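Local atomic coordinates of gene product PA4716 (Pseudomonas aeruginosa, PDB entry 1U0K), a protein that is of unknown function but belongs to the PhzF family and may act as an isomerase. Residues A39-L44 against S49-P54; A63-L68 against H77-A82. One frame throughout, in Å; residues are numbered along the deposited sequence.

Contact 1 (A39-L44 against S49-P54); sequences AWTREL and SIFLLP
T41, W40 and L44 of helix 34-44 pack on S49 and F51 of strand 48-54 in a buried helix-on-strand contact of mixed character, in which a threonine and a serine carry much of the surface and one water bridges the two segments. The chain leaves the helix, turns through residues 45-47 and comes back as the strand, the two short axes passing 8.9 Å apart at 138°. The closest CA atoms are those of T41 and S49, 5.5 Å apart, with T41 nearly one helical turn before L44.

On the helix side T41 does most of the touching. Its OG1 meets the rim of the F51 ring in the ring plane, 3.4 Å from F51 CE1, and also rests on S49 CB at 3.6 Å. The hydroxyl stands beside its own backbone N (chi1 -62°), a position from which it hydrogen-bonds M37 O one turn back in the helix, so this buried oxygen has its polar partner there while it sits at the edge of the ring. W40 adds its CB at the same ring edge, 4.1 Å from F51 CZ; its indole swings away from the strand and meets F26 edge-to-face, while F51 itself stacks on F26. L44 only brushes S49, through its CB.

A water donates to T41 O at 2.7 Å and accepts from S49 OG at 2.8 Å, joining a helix carbonyl to the strand where no direct bond does. On the outer side of the helix, E43 makes a salt bridge to R254 of the second subunit.

S49 directly follows E48, the predicted active-site residue. Strand 21-26, helix 34-44 and the parallel strand 48-54 form a local beta-alpha-beta crossover, of which this contact is the helix-to-strand half, in a PhzF-family protein of the diaminopimelate epimerase clan.

Contact 2 (A63-L68 against H77-A82); sequences ARIFTL and HPLLGA
I65 reaches from strand 60-67 to P78 and L79 in the first turn of helix 78-90, and every contact between the two segments is apolar. The isoleucine uses both of its branches on the proline ring: CG2 lies 4.0 Å from P78 CG, while CD1 comes to 4.1 Å from P78 CB. With CG1 beside the backbone N (chi1 -61°) and the chain then extended, CD1 also arrives at L79 CD2, again 4.1 Å away. The I65 side chain runs at about a right angle to both partners. A63, two residues earlier on the same strand face, adds a looser touch, its CB 4.4 Å from L79 CD2.

Within segment 77-82, sequence neighbours pack at the helix start: P78 CD sits over the centre of the H77 ring, 3.4 Å above its plane.

The residues that touch are held by backbone bonds: A82 N bonds P78 O inside the helix, and on the strand I65 pairs with L72 and A63 with H101. Apolar packing and shape alone thus join the two segments, and hydrocarbon from I65 and P78 lies against E48, the predicted active-site residue, which H77 also touches.

In the fold
The two contacts follow one another along the chain, contact 1 closing before contact 2 opens, and their centres lie about 8 Å apart. Strands 48-54 and 60-67 are antiparallel neighbours in the sheet, joined by backbone bonds such as F51 N to R64 O. Helix 34-44 and helix 78-90 pack on opposite faces of this pair: F51 and S49 turn to the first helix, whereas I50 turns to P78 and L79 of the second. From the helix of contact 1, T41 packs on F66 of strand 60-67, and R42 NE bonds L68 O just beyond its end. E48, the predicted active-site residue, starts the strand of contact 1, and its side chain lies against I65, H77 and P78 of contact 2.

Contact 1 (A39-L44 against S49-P54)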
loop_
_atom_site.group_PDB
_atom_site.type_symbol
_atom_site.label_atom_id
_atom_site.label_comp_id
_atom_site.label_asym_id
_atom_site.label_seq_id
_atom_site.Cartn_x
_atom_site.Cartn_y
_atom_site.Cartn_z
ATOM N N ALA A 39 9.225 3.674 -8.970
ATOM C CA ALA A 39 9.741 2.662 -8.048
ATOM C C ALA A 39 9.647 3.146 -6.597
ATOM O O ALA A 39 9.315 2.363 -5.715
ATOM C CB ALA A 39 11.159 2.270 -8.403
ATOM N N TRP A 40 9.940 4.425 -6.352
ATOM C CA TRP A 40 9.829 5.004 -5.002
ATOM C C TRP A 40 8.374 5.064 -4.565
ATOM O O TRP A 40 8.066 4.876 -3.388
ATOM C CB TRP A 40 10.472 6.403 -4.927
ATOM C CG TRP A 40 11.887 6.383 -4.526
ATOM C CD1 TRP A 40 12.969 6.621 -5.310
ATOM C CD2 TRP A 40 12.393 6.052 -3.236
ATOM N NE1 TRP A 40 14.123 6.498 -4.574
ATOM C CE2 TRP A 40 13.793 6.141 -3.295
ATOM C CE3 TRP A 40 11.798 5.714 -2.016
ATOM C CZ2 TRP A 40 14.607 5.896 -2.185
ATOM C CZ3 TRP A 40 12.610 5.459 -0.920
ATOM C CH2 TRP A 40 13.992 5.552 -1.014
ATOM N N THR A 41 7.461 5.314 -5.497
ATOM C CA THR A 41 6.034 5.326 -5.177
ATOM C C THR A 41 5.620 3.936 -4.674
ATOM O O THR A 41 4.898 3.808 -3.681
ATOM C CB THR A 41 5.233 5.748 -6.422
ATOM O OG1 THR A 41 5.613 7.085 -6.802
ATOM C CG2 THR A 41 3.746 5.845 -6.109
ATOM N N ARG A 42 6.090 2.897 -5.354
ATOM C CA ARG A 42 5.800 1.515 -4.963
ATOM C C ARG A 42 6.484 1.156 -3.649
ATOM O O ARG A 42 5.953 0.366 -2.861
ATOM C CB ARG A 42 6.197 0.558 -6.080
ATOM C CG ARG A 42 5.216 0.603 -7.221
ATOM C CD ARG A 42 5.729 0.019 -8.516
ATOM N NE ARG A 42 4.705 0.181 -9.541
ATOM C CZ ARG A 42 4.889 -0.026 -10.841
ATOM N NH1 ARG A 42 6.065 -0.420 -11.305
ATOM N NH2 ARG A 42 3.881 0.159 -11.680
ATOM N N GLU A 43 7.649 1.741 -3.402
ATOM C CA GLU A 43 8.361 1.539 -2.140
ATOM C C GLU A 43 7.544 2.051 -0.953
ATOM O O GLU A 43 7.378 1.339 0.039
ATOM C CB GLU A 43 9.705 2.259 -2.170
ATOM C CG GLU A 43 10.591 2.004 -0.966
ATOM C CD GLU A 43 11.125 0.600 -0.906
ATOM O OE1 GLU A 43 11.513 0.182 0.195
ATOM O OE2 GLU A 43 11.207 -0.081 -1.958
ATOM N N LEU A 44 7.031 3.269 -1.054
ATOM C CA LEU A 44 6.407 3.913 0.090
ATOM C C LEU A 44 4.948 3.514 0.288
ATOM O O LEU A 44 4.415 3.676 1.383
ATOM C CB LEU A 44 6.566 5.425 -0.015
ATOM C CG LEU A 44 8.025 5.890 -0.005
ATOM C CD1 LEU A 44 8.099 7.402 0.031
ATOM C CD2 LEU A 44 8.801 5.256 1.164
ATOM N N SER A 49 2.279 9.262 -4.377
ATOM C CA SER A 49 3.464 10.052 -4.024
ATOM C C SER A 49 3.577 11.209 -5.018
ATOM O O SER A 49 3.183 11.086 -6.173
ATOM C CB SER A 49 4.751 9.227 -4.062
ATOM O OG SER A 49 4.828 8.292 -2.992
ATOM N N ILE A 50 4.120 12.331 -4.553
ATOM C CA ILE A 50 4.359 13.494 -5.406
ATOM C C ILE A 50 5.823 13.889 -5.324
ATOM O O ILE A 50 6.436 13.849 -4.249
ATOM C CB ILE A 50 3.408 14.684 -5.046
ATOM C CG1 ILE A 50 3.713 15.908 -5.913
ATOM C CG2 ILE A 50 3.459 15.030 -3.558
ATOM C CD1 ILE A 50 2.619 16.920 -5.932
ATOM N N PHE A 51 6.369 14.250 -6.478
ATOM C CA PHE A 51 7.787 14.555 -6.663
ATOM C C PHE A 51 7.891 15.981 -7.174
ATOM O O PHE A 51 7.285 16.306 -8.189
ATOM C CB PHE A 51 8.407 13.568 -7.663
ATOM C CG PHE A 51 8.355 12.139 -7.198
ATOM C CD1 PHE A 51 7.206 11.385 -7.397
ATOM C CD2 PHE A 51 9.425 11.559 -6.526
ATOM C CE1 PHE A 51 7.125 10.091 -6.930
ATOM C CE2 PHE A 51 9.334 10.260 -6.047
ATOM C CZ PHE A 51 8.181 9.529 -6.260
ATOM N N LEU A 52 8.620 16.822 -6.448
ATOM C CA LEU A 52 8.775 18.239 -6.786
ATOM C C LEU A 52 10.125 18.514 -7.426
ATOM O O LEU A 52 11.153 17.985 -7.014
ATOM C CB LEU A 52 8.596 19.115 -5.547
ATOM C CG LEU A 52 7.286 18.949 -4.762
ATOM C CD1 LEU A 52 7.217 19.891 -3.555
ATOM C CD2 LEU A 52 6.065 19.158 -5.645
ATOM N N LEU A 53 10.108 19.380 -8.432
ATOM C CA LEU A 53 11.309 19.757 -9.170
ATOM C C LEU A 53 11.448 21.280 -9.052
ATOM O O LEU A 53 10.682 22.027 -9.671
ATOM C CB LEU A 53 11.198 19.305 -10.620
ATOM C CG LEU A 53 10.851 17.810 -10.765
ATOM C CD1 LEU A 53 10.330 17.480 -12.147
ATOM C CD2 LEU A 53 12.064 16.951 -10.417
ATOM N N PRO A 54 12.390 21.739 -8.232
ATOM C CA PRO A 54 12.607 23.180 -8.069
ATOM C C PRO A 54 13.191 23.803 -9.331
ATOM O O PRO A 54 13.774 23.130 -10.180
ATOM C CB PRO A 54 13.611 23.267 -6.914
ATOM C CG PRO A 54 14.337 21.982 -6.948
ATOM C CD PRO A 54 13.340 20.951 -7.420
HETATM O O HOH W 1 3.467 5.895 -2.634
#

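Contact 2 (A63-L68 against H77-A82)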
loop_
_atom_site.group_PDB
_atom_site.type_symbol
_atom_site.label_atom_id
_atom_site.label_comp_id
_atom_site.label_asym_id
_atom_site.label_seq_id
_atom_site.Cartn_x
_atom_site.Cartn_y
_atom_site.Cartn_z
ATOM N N ALA A 63 5.702 19.421 -10.757
ATOM C CA ALA A 63 5.294 18.275 -9.952
ATOM C C ALA A 63 4.999 17.066 -10.824
ATOM O O ALA A 63 4.557 17.189 -11.967
ATOM C CB ALA A 63 4.112 18.628 -9.144
ATOM N N ARG A 64 5.253 15.891 -10.263
ATOM C CA ARG A 64 4.916 14.631 -10.897
ATOM C C ARG A 64 4.201 13.804 -9.828
ATOM O O ARG A 64 4.709 13.668 -8.712
ATOM C CB ARG A 64 6.170 13.890 -11.371
ATOM C CG ARG A 64 7.114 14.659 -12.300
ATOM C CD ARG A 64 6.664 14.730 -13.728
ATOM N NE ARG A 64 6.570 13.436 -14.402
ATOM C CZ ARG A 64 7.575 12.775 -14.960
ATOM N NH1 ARG A 64 8.821 13.223 -14.911
ATOM N NH2 ARG A 64 7.318 11.630 -15.571
ATOM N N ILE A 65 3.021 13.295 -10.164
ATOM C CA ILE A 65 2.206 12.508 -9.242
ATOM C C ILE A 65 2.055 11.099 -9.769
ATOM O O ILE A 65 1.726 10.900 -10.933
ATOM C CB ILE A 65 0.805 13.134 -9.053
ATOM C CG1 ILE A 65 0.895 14.546 -8.475
ATOM C CG2 ILE A 65 -0.043 12.258 -8.162
ATOM C CD1 ILE A 65 -0.407 15.326 -8.561
ATOM N N PHE A 66 2.314 10.119 -8.908
ATOM C CA PHE A 66 2.173 8.718 -9.250
ATOM C C PHE A 66 1.292 7.987 -8.261
ATOM O O PHE A 66 1.367 8.219 -7.052
ATOM C CB PHE A 66 3.525 8.019 -9.246
ATOM C CG PHE A 66 4.459 8.475 -10.326
ATOM C CD1 PHE A 66 5.158 9.656 -10.196
ATOM C CD2 PHE A 66 4.665 7.690 -11.452
ATOM C CE1 PHE A 66 6.028 10.061 -11.198
ATOM C CE2 PHE A 66 5.528 8.099 -12.457
ATOM C CZ PHE A 66 6.204 9.280 -12.327
ATOM N N THR A 67 0.485 7.069 -8.784
ATOM C CA THR A 67 -0.075 5.995 -7.968
ATOM C C THR A 67 0.838 4.782 -8.082
ATOM O O THR A 67 1.820 4.799 -8.801
ATOM C CB THR A 67 -1.495 5.606 -8.407
ATOM O OG1 THR A 67 -1.432 5.006 -9.706
ATOM C CG2 THR A 67 -2.403 6.790 -8.529
ATOM N N LEU A 68 0.488 3.697 -7.409
ATOM C CA LEU A 68 1.273 2.483 -7.537
ATOM C C LEU A 68 1.124 1.879 -8.931
ATOM O O LEU A 68 1.938 1.054 -9.325
ATOM C CB LEU A 68 0.912 1.460 -6.449
ATOM C CG LEU A 68 1.788 1.614 -5.207
ATOM C CD1 LEU A 68 1.367 2.801 -4.379
ATOM C CD2 LEU A 68 1.782 0.361 -4.360
ATOM N N HIS A 77 -5.191 16.140 -4.535
ATOM C CA HIS A 77 -4.757 16.428 -3.154
ATOM C C HIS A 77 -3.242 16.237 -2.805
ATOM O O HIS A 77 -2.787 16.764 -1.791
ATOM C CB HIS A 77 -5.591 15.641 -2.147
ATOM C CG HIS A 77 -5.277 14.187 -2.153
ATOM N ND1 HIS A 77 -5.722 13.341 -3.145
ATOM C CD2 HIS A 77 -4.485 13.445 -1.348
ATOM C CE1 HIS A 77 -5.235 12.133 -2.935
ATOM N NE2 HIS A 77 -4.479 12.171 -1.854
ATOM N N PRO A 78 -2.456 15.491 -3.580
ATOM C CA PRO A 78 -0.998 15.586 -3.415
ATOM C C PRO A 78 -0.499 17.024 -3.529
ATOM O O PRO A 78 0.497 17.366 -2.903
ATOM C CB PRO A 78 -0.462 14.716 -4.546
ATOM C CG PRO A 78 -1.513 13.690 -4.706
ATOM C CD PRO A 78 -2.800 14.480 -4.600
ATOM N N LEU A 79 -1.185 17.864 -4.300
ATOM C CA LEU A 79 -0.790 19.265 -4.428
ATOM C C LEU A 79 -1.004 20.038 -3.120
ATOM O O LEU A 79 -0.174 20.871 -2.775
ATOM C CB LEU A 79 -1.509 19.959 -5.598
ATOM C CG LEU A 79 -1.323 19.392 -7.010
ATOM C CD1 LEU A 79 -2.082 20.258 -8.024
ATOM C CD2 LEU A 79 0.108 19.284 -7.458
ATOM N N LEU A 80 -2.076 19.739 -2.391
ATOM C CA LEU A 80 -2.315 20.334 -1.080
ATOM C C LEU A 80 -1.196 19.995 -0.107
ATOM O O LEU A 80 -0.713 20.864 0.621
ATOM C CB LEU A 80 -3.634 19.849 -0.493
ATOM C CG LEU A 80 -4.878 20.244 -1.277
ATOM C CD1 LEU A 80 -6.101 19.719 -0.535
ATOM C CD2 LEU A 80 -4.953 21.752 -1.511
ATOM N N GLY A 81 -0.797 18.724 -0.098
ATOM C CA GLY A 81 0.303 18.270 0.753
ATOM C C GLY A 81 1.611 18.944 0.393
ATOM O O GLY A 81 2.345 19.392 1.272
ATOM N N ALA A 82 1.907 19.033 -0.899
ATOM C CA ALA A 82 3.091 19.744 -1.347
ATOM C C ALA A 82 3.103 21.206 -0.877
ATOM O O ALA A 82 4.118 21.700 -0.390
ATOM C CB ALA A 82 3.224 19.662 -2.857
#